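Long-range contacts in probable ABC transporter phosphite binding protein PhnD1 (Prochlorococcus marinus str. MIT 9301, PDB 5LQ5), which binds inorganic phosphite strongly, and methylphosphonate and phosphate only very weakly, and is probably the solute-binding component of an ABC transporter: residues 52-57 with 73-78; 129-134 with 261-266. All coordinates share one frame; numbering follows the deposited sequence. Where two conformers were deposited one is given.

Overall arrangement
Interactions 1 and 2 both pack helical segments without a hydrogen bond between the two sides. Interaction 1 lies near the surface of the first lobe of this periplasmic binding protein and is partly buried, with Phe53 and Thr75 inside. It joins the ends of helices 46-54 and 65-74. Its chemistry is mixed: a ring edge, a threonine, an arginine chain and a glutamine amide. Interaction 2 is a buried contact between apolar side chains near the bound phosphite. It joins helix 127-139 of the second lobe to the C-terminal helix 261-269. The centres of interactions 1 and 2 are 21 Å apart. Helices 65-74 and 261-269 link them: Leu73 CD1 packs 3.8 Å from Glu264 OE2.

Interaction 1 (52-57 with 73-78); sequences GFRTKD and LQTPNS
Two helix ends meet near the surface of the first lobe of a type II periplasmic binding protein fold. Helix 46-54 stops in a Schellman motif, with Lys56 at a positive phi of 71°. Helix 65-74 stops at Thr75, where a type II turn to Ser78 begins. Both helices belong to the lobe whose sheet contains strands 60-63 and 79-84.

Arg54 runs along the outer side of the contact. Arg54 CB lies 3.7 Å from Thr75 OG1. CG is anti to the backbone N and passes near the Gln74 carbonyl, with Arg54 CG 3.9 Å from Gln74 O. Arg54 CD then comes to 3.5 Å from Gln74 OE1. The chain bends at chi3 (61°), so the guanidinium turns back over its own segment. Thr55 CG2 lies over one face of it, toward the rim. The Gln74 amide stands almost square to the guanidinium, at 85°. Arg54 NE is 3.7 Å from Gln74 OE1, and no hydrogen bond forms. Gln74 OE1 is covered here without a polar partner.

Thr75 is the buried centre of the contact. Thr75 OG1 sits 3.4 Å from Arg54 CA and is satisfied by a hydrogen bond to Ala71 O. The methyl Thr75 CG2 lies 3.6 Å from Phe53 CE2. Ser78 CB meets the ring edge in its plane, 3.8 Å from Phe53 CE2. The serine hydroxyl closes the turn on its own side: Ser78 OG donates to Thr75 O at 2.8 Å, nearly along the C=O axis.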
loop_
_atom_site.group_PDB
_atom_site.type_symbol
_atom_site.label_atom_id
_atom_site.label_comp_id
_atom_site.label_asym_id
_atom_site.label_seq_id
_atom_site.Cartn_x
_atom_site.Cartn_y
_atom_site.Cartn_z
ATOM N N GLY A 52 6.324 6.666 -13.089
ATOM C CA GLY A 52 7.647 6.045 -13.317
ATOM C C GLY A 52 7.494 4.681 -13.996
ATOM O O GLY A 52 8.305 4.248 -14.814
ATOM N N PHE A 53 6.416 3.997 -13.656
ATOM C CA PHE A 53 6.117 2.705 -14.295
ATOM C C PHE A 53 5.717 2.965 -15.753
ATOM O O PHE A 53 6.261 2.334 -16.661
ATOM C CB PHE A 53 5.054 1.930 -13.528
ATOM C CG PHE A 53 4.852 0.533 -14.013
ATOM C CD1 PHE A 53 5.720 -0.490 -13.638
ATOM C CD2 PHE A 53 3.853 0.239 -14.909
ATOM C CE1 PHE A 53 5.534 -1.777 -14.114
ATOM C CE2 PHE A 53 3.677 -1.034 -15.398
ATOM C CZ PHE A 53 4.527 -2.045 -15.018
ATOM N N ARG A 54 4.799 3.921 -15.968
ATOM C CA ARG A 54 4.354 4.268 -17.315
ATOM C C ARG A 54 5.518 4.676 -18.231
ATOM O O ARG A 54 5.538 4.257 -19.402
ATOM C CB ARG A 54 3.286 5.371 -17.280
ATOM C CG ARG A 54 2.751 5.737 -18.661
ATOM C CD ARG A 54 1.827 6.929 -18.606
ATOM N NE ARG A 54 2.457 8.154 -18.095
ATOM C CZ ARG A 54 3.210 8.996 -18.801
ATOM N NH1 ARG A 54 3.498 8.784 -20.098
ATOM N NH2 ARG A 54 3.687 10.070 -18.187
ATOM N N THR A 55 6.478 5.457 -17.702
ATOM C CA THR A 55 7.634 5.930 -18.509
ATOM C C THR A 55 8.799 4.927 -18.585
ATOM O O THR A 55 9.837 5.210 -19.156
ATOM C CB THR A 55 8.197 7.280 -18.014
ATOM O OG1 THR A 55 8.651 7.128 -16.667
ATOM C CG2 THR A 55 7.131 8.347 -18.112
ATOM N N LYS A 56 8.644 3.789 -17.928
ATOM C CA LYS A 56 9.658 2.692 -17.957
ATOM C C LYS A 56 10.935 3.043 -17.180
ATOM O O LYS A 56 11.998 2.439 -17.368
ATOM C CB LYS A 56 9.944 2.220 -19.391
ATOM C CG LYS A 56 8.651 1.814 -20.093
ATOM C CD LYS A 56 8.853 0.871 -21.271
ATOM C CE LYS A 56 7.586 0.777 -22.113
ATOM N NZ LYS A 56 6.375 0.337 -21.354
ATOM N N ASP A 57 10.810 3.996 -16.279
ATOM C CA ASP A 57 11.859 4.271 -15.299
ATOM C C ASP A 57 11.882 3.206 -14.206
ATOM O O ASP A 57 12.871 3.094 -13.500
ATOM C CB ASP A 57 11.686 5.651 -14.660
ATOM C CG ASP A 57 12.068 6.794 -15.608
ATOM O OD1 ASP A 57 12.916 7.600 -15.202
ATOM O OD2 ASP A 57 11.555 6.898 -16.739
ATOM N N LEU A 73 -3.779 0.394 -16.208
ATOM C CA LEU A 73 -4.593 1.092 -17.179
ATOM C C LEU A 73 -3.735 2.008 -18.071
ATOM O O LEU A 73 -3.946 2.085 -19.272
ATOM C CB LEU A 73 -5.705 1.883 -16.497
ATOM C CG LEU A 73 -6.842 1.049 -15.908
ATOM C CD1 LEU A 73 -7.697 1.926 -14.998
ATOM C CD2 LEU A 73 -7.694 0.368 -17.008
ATOM N N GLN A 74 -2.784 2.718 -17.457
ATOM C CA GLN A 74 -1.880 3.657 -18.153
ATOM C C GLN A 74 -0.809 2.952 -18.966
ATOM O O GLN A 74 -0.244 3.517 -19.871
ATOM C CB GLN A 74 -1.201 4.605 -17.161
ATOM C CG GLN A 74 -2.113 5.624 -16.496
ATOM C CD GLN A 74 -1.351 6.882 -16.105
ATOM O OE1 GLN A 74 -0.179 6.812 -15.793
ATOM N NE2 GLN A 74 -2.005 8.033 -16.167
ATOM N N THR A 75 -0.528 1.723 -18.578
ATOM C CA THR A 75 0.561 0.915 -19.105
ATOM C C THR A 75 0.048 -0.468 -19.535
ATOM O O THR A 75 0.208 -1.448 -18.800
ATOM C CB THR A 75 1.674 0.740 -18.040
ATOM O OG1 THR A 75 1.831 1.973 -17.320
ATOM C CG2 THR A 75 2.997 0.353 -18.662
ATOM N N PRO A 76 -0.575 -0.554 -20.732
ATOM C CA PRO A 76 -1.106 -1.788 -21.245
ATOM C C PRO A 76 -0.137 -2.963 -21.335
ATOM O O PRO A 76 1.078 -2.807 -21.518
ATOM C CB PRO A 76 -1.598 -1.418 -22.650
ATOM C CG PRO A 76 -1.736 0.038 -22.651
ATOM C CD PRO A 76 -0.725 0.552 -21.701
ATOM N N ASN A 77 -0.688 -4.143 -21.092
ATOM C CA ASN A 77 0.029 -5.405 -21.307
ATOM C C ASN A 77 1.128 -5.628 -20.272
ATOM O O ASN A 77 2.036 -6.438 -20.443
ATOM C CB ASN A 77 0.555 -5.471 -22.743
ATOM C CG ASN A 77 -0.568 -5.343 -23.745
ATOM O OD1 ASN A 77 -0.555 -4.461 -24.593
ATOM N ND2 ASN A 77 -1.600 -6.169 -23.580
ATOM N N SER A 78 1.029 -4.887 -19.178
ATOM C CA SER A 78 1.858 -5.142 -18.029
ATOM C C SER A 78 1.318 -6.386 -17.338
ATOM O O SER A 78 0.223 -6.876 -17.652
ATOM C CB SER A 78 1.854 -3.956 -17.096
ATOM O OG SER A 78 0.529 -3.534 -16.953
#

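Interaction 2 (129-134 with 261-266); sequences GRLMPE and KNIEEI
Helix 127-139 begins at the phosphite pocket, whose residues include Ser126, Thr127 and Ser128. Its first turns pack here against the C-terminal helix 261-269. The side chain of Leu131 is about 7 Å from the bound phosphite, consistent with a second layer around the site. The short axes cross at 80° and approach to 10.9 Å.

Leu131 and Met132 face Ile263 and Ile266, one turn apart on the other helix. Leu131 places CG anti to its backbone N, and its branch point meets the Ile266 CG2 methyl, with Leu131 CG 3.8 Å from Ile266 CG2. Leu131 CD2 reaches further, to 4.0 Å from Ile263 CG2. Leu131 CD2 also lies against the backbone, 3.9 Å from Ile263 O. An alanine at Leu131 would remove CG and both methyls, and with them the contacts to Ile266 CG2 and Ile263, and would probably loosen the seat of both isoleucines behind the pocket.

In this type II periplasmic binding protein, helix 127-139 belongs to the second lobe. Helix 261-269 also touches the first lobe, where Glu264 packs on Val69 and Leu73.

Met132 curls at chi2 (-51°) and chi3 (-61°), which brings its sulfur to the isoleucine tips. Met132 SD lies 3.7 Å from Ile266 CD1 and 4.0 Å from Ile263 CD1. Met132 and Ile266 cross at about a right angle, and the terminal methyl Met132 CE touches the same Ile266 CD1, also at 3.7 Å.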
loop_
_atom_site.group_PDB
_atom_site.type_symbol
_atom_site.label_atom_id
_atom_site.label_comp_id
_atom_site.label_asym_id
_atom_site.label_seq_id
_atom_site.Cartn_x
_atom_site.Cartn_y
_atom_site.Cartn_z
ATOM N N GLY A 129 -5.622 3.602 2.884
ATOM C CA GLY A 129 -5.537 4.883 3.565
ATOM C C GLY A 129 -6.483 5.938 3.031
ATOM O O GLY A 129 -6.626 6.987 3.621
ATOM N N ARG A 130 -7.151 5.644 1.924
ATOM C CA ARG A 130 -8.079 6.624 1.349
ATOM C C ARG A 130 -9.302 6.000 0.699
ATOM O O ARG A 130 -10.413 6.290 1.117
ATOM C CB ARG A 130 -7.393 7.571 0.368
ATOM C CG ARG A 130 -8.241 8.765 -0.050
ATOM C CD ARG A 130 -9.142 8.470 -1.229
ATOM N NE ARG A 130 -10.080 9.580 -1.458
ATOM C CZ ARG A 130 -9.786 10.719 -2.097
ATOM N NH1 ARG A 130 -8.605 10.897 -2.664
ATOM N NH2 ARG A 130 -10.704 11.691 -2.181
ATOM N N LEU A 131 -9.107 5.195 -0.350
ATOM C CA LEU A 131 -10.218 4.730 -1.173
ATOM C C LEU A 131 -11.229 3.963 -0.332
ATOM O O LEU A 131 -12.441 4.278 -0.331
ATOM C CB LEU A 131 -9.726 3.883 -2.344
ATOM C CG LEU A 131 -10.822 3.522 -3.352
ATOM C CD1 LEU A 131 -11.208 4.718 -4.224
ATOM C CD2 LEU A 131 -10.426 2.298 -4.192
ATOM N N MET A 132 -10.752 2.927 0.338
ATOM C CA MET A 132 -11.660 2.090 1.110
ATOM C C MET A 132 -12.207 2.819 2.343
ATOM O O MET A 132 -13.403 2.762 2.585
ATOM C CB MET A 132 -11.025 0.745 1.372
ATOM C CG MET A 132 -10.784 -0.061 0.074
ATOM S SD MET A 132 -12.186 -0.248 -1.056
ATOM C CE MET A 132 -13.308 -1.104 0.043
ATOM N N PRO A 133 -11.358 3.551 3.088
ATOM C CA PRO A 133 -11.907 4.381 4.179
ATOM C C PRO A 133 -13.023 5.328 3.752
ATOM O O PRO A 133 -14.072 5.405 4.435
ATOM C CB PRO A 133 -10.671 5.122 4.691
ATOM C CG PRO A 133 -9.578 4.079 4.558
ATOM C CD PRO A 133 -9.877 3.438 3.224
ATOM N N GLU A 134 -12.838 6.015 2.621
ATOM C CA GLU A 134 -13.877 6.916 2.096
ATOM C C GLU A 134 -15.166 6.149 1.718
ATOM O O GLU A 134 -16.277 6.594 2.027
ATOM C CB GLU A 134 -13.387 7.775 0.920
ATOM C CG GLU A 134 -14.411 8.844 0.535
ATOM C CD GLU A 134 -13.908 9.965 -0.369
ATOM O OE1 GLU A 134 -12.753 9.946 -0.818
ATOM O OE2 GLU A 134 -14.720 10.874 -0.656
ATOM N N LYS A 261 -11.096 -6.102 -9.793
ATOM C CA LYS A 261 -12.349 -5.560 -10.344
ATOM C C LYS A 261 -13.118 -4.657 -9.376
ATOM O O LYS A 261 -13.560 -3.571 -9.736
ATOM C CB LYS A 261 -13.269 -6.724 -10.805
ATOM C CG LYS A 261 -14.504 -6.327 -11.589
ATOM C CD LYS A 261 -15.387 -7.553 -11.820
ATOM C CE LYS A 261 -16.813 -7.211 -12.238
ATOM N NZ LYS A 261 -17.732 -6.902 -11.098
ATOM N N ASN A 262 -13.242 -5.111 -8.139
ATOM C CA ASN A 262 -13.986 -4.349 -7.113
ATOM C C ASN A 262 -13.258 -3.035 -6.770
ATOM O O ASN A 262 -13.876 -1.979 -6.683
ATOM C CB ASN A 262 -14.214 -5.205 -5.870
ATOM C CG ASN A 262 -14.896 -4.456 -4.759
ATOM O OD1 ASN A 262 -16.089 -4.099 -4.839
ATOM N ND2 ASN A 262 -14.143 -4.185 -3.713
ATOM N N ILE A 263 -11.922 -3.088 -6.671
ATOM C CA ILE A 263 -11.183 -1.844 -6.419
ATOM C C ILE A 263 -11.371 -0.869 -7.582
ATOM O O ILE A 263 -11.605 0.317 -7.383
ATOM C CB ILE A 263 -9.686 -2.122 -6.199
ATOM C CG1 ILE A 263 -9.444 -2.925 -4.915
ATOM C CG2 ILE A 263 -8.871 -0.813 -6.171
ATOM C CD1 ILE A 263 -10.005 -2.370 -3.640
ATOM N N GLU A 264 -11.285 -1.395 -8.806
ATOM C CA GLU A 264 -11.478 -0.551 -9.984
ATOM C C GLU A 264 -12.858 0.100 -9.964
ATOM O O GLU A 264 -12.986 1.287 -10.224
ATOM C CB GLU A 264 -11.254 -1.320 -11.309
ATOM C CG GLU A 264 -11.268 -0.411 -12.533
ATOM C CD GLU A 264 -10.822 -1.048 -13.833
ATOM O OE1 GLU A 264 -10.493 -2.259 -13.882
ATOM O OE2 GLU A 264 -10.758 -0.271 -14.833
ATOM N N GLU A 265 -13.875 -0.694 -9.657
ATOM C CA GLU A 265 -15.270 -0.166 -9.648
ATOM C C GLU A 265 -15.492 0.903 -8.592
ATOM O O GLU A 265 -16.133 1.925 -8.837
ATOM C CB GLU A 265 -16.257 -1.322 -9.449
ATOM C CG GLU A 265 -16.297 -2.215 -10.700
ATOM C CD GLU A 265 -17.130 -3.476 -10.520
ATOM O OE1 GLU A 265 -17.582 -3.773 -9.388
ATOM O OE2 GLU A 265 -17.351 -4.169 -11.533
ATOM N N ILE A 266 -14.935 0.662 -7.414
ATOM C CA ILE A 266 -14.980 1.646 -6.328
ATOM C C ILE A 266 -14.218 2.920 -6.749
ATOM O O ILE A 266 -14.698 4.030 -6.542
ATOM C CB ILE A 266 -14.520 1.055 -4.974
ATOM C CG1 ILE A 266 -15.492 -0.055 -4.497
ATOM C CG2 ILE A 266 -14.376 2.166 -3.926
ATOM C CD1 ILE A 266 -15.090 -0.787 -3.229
#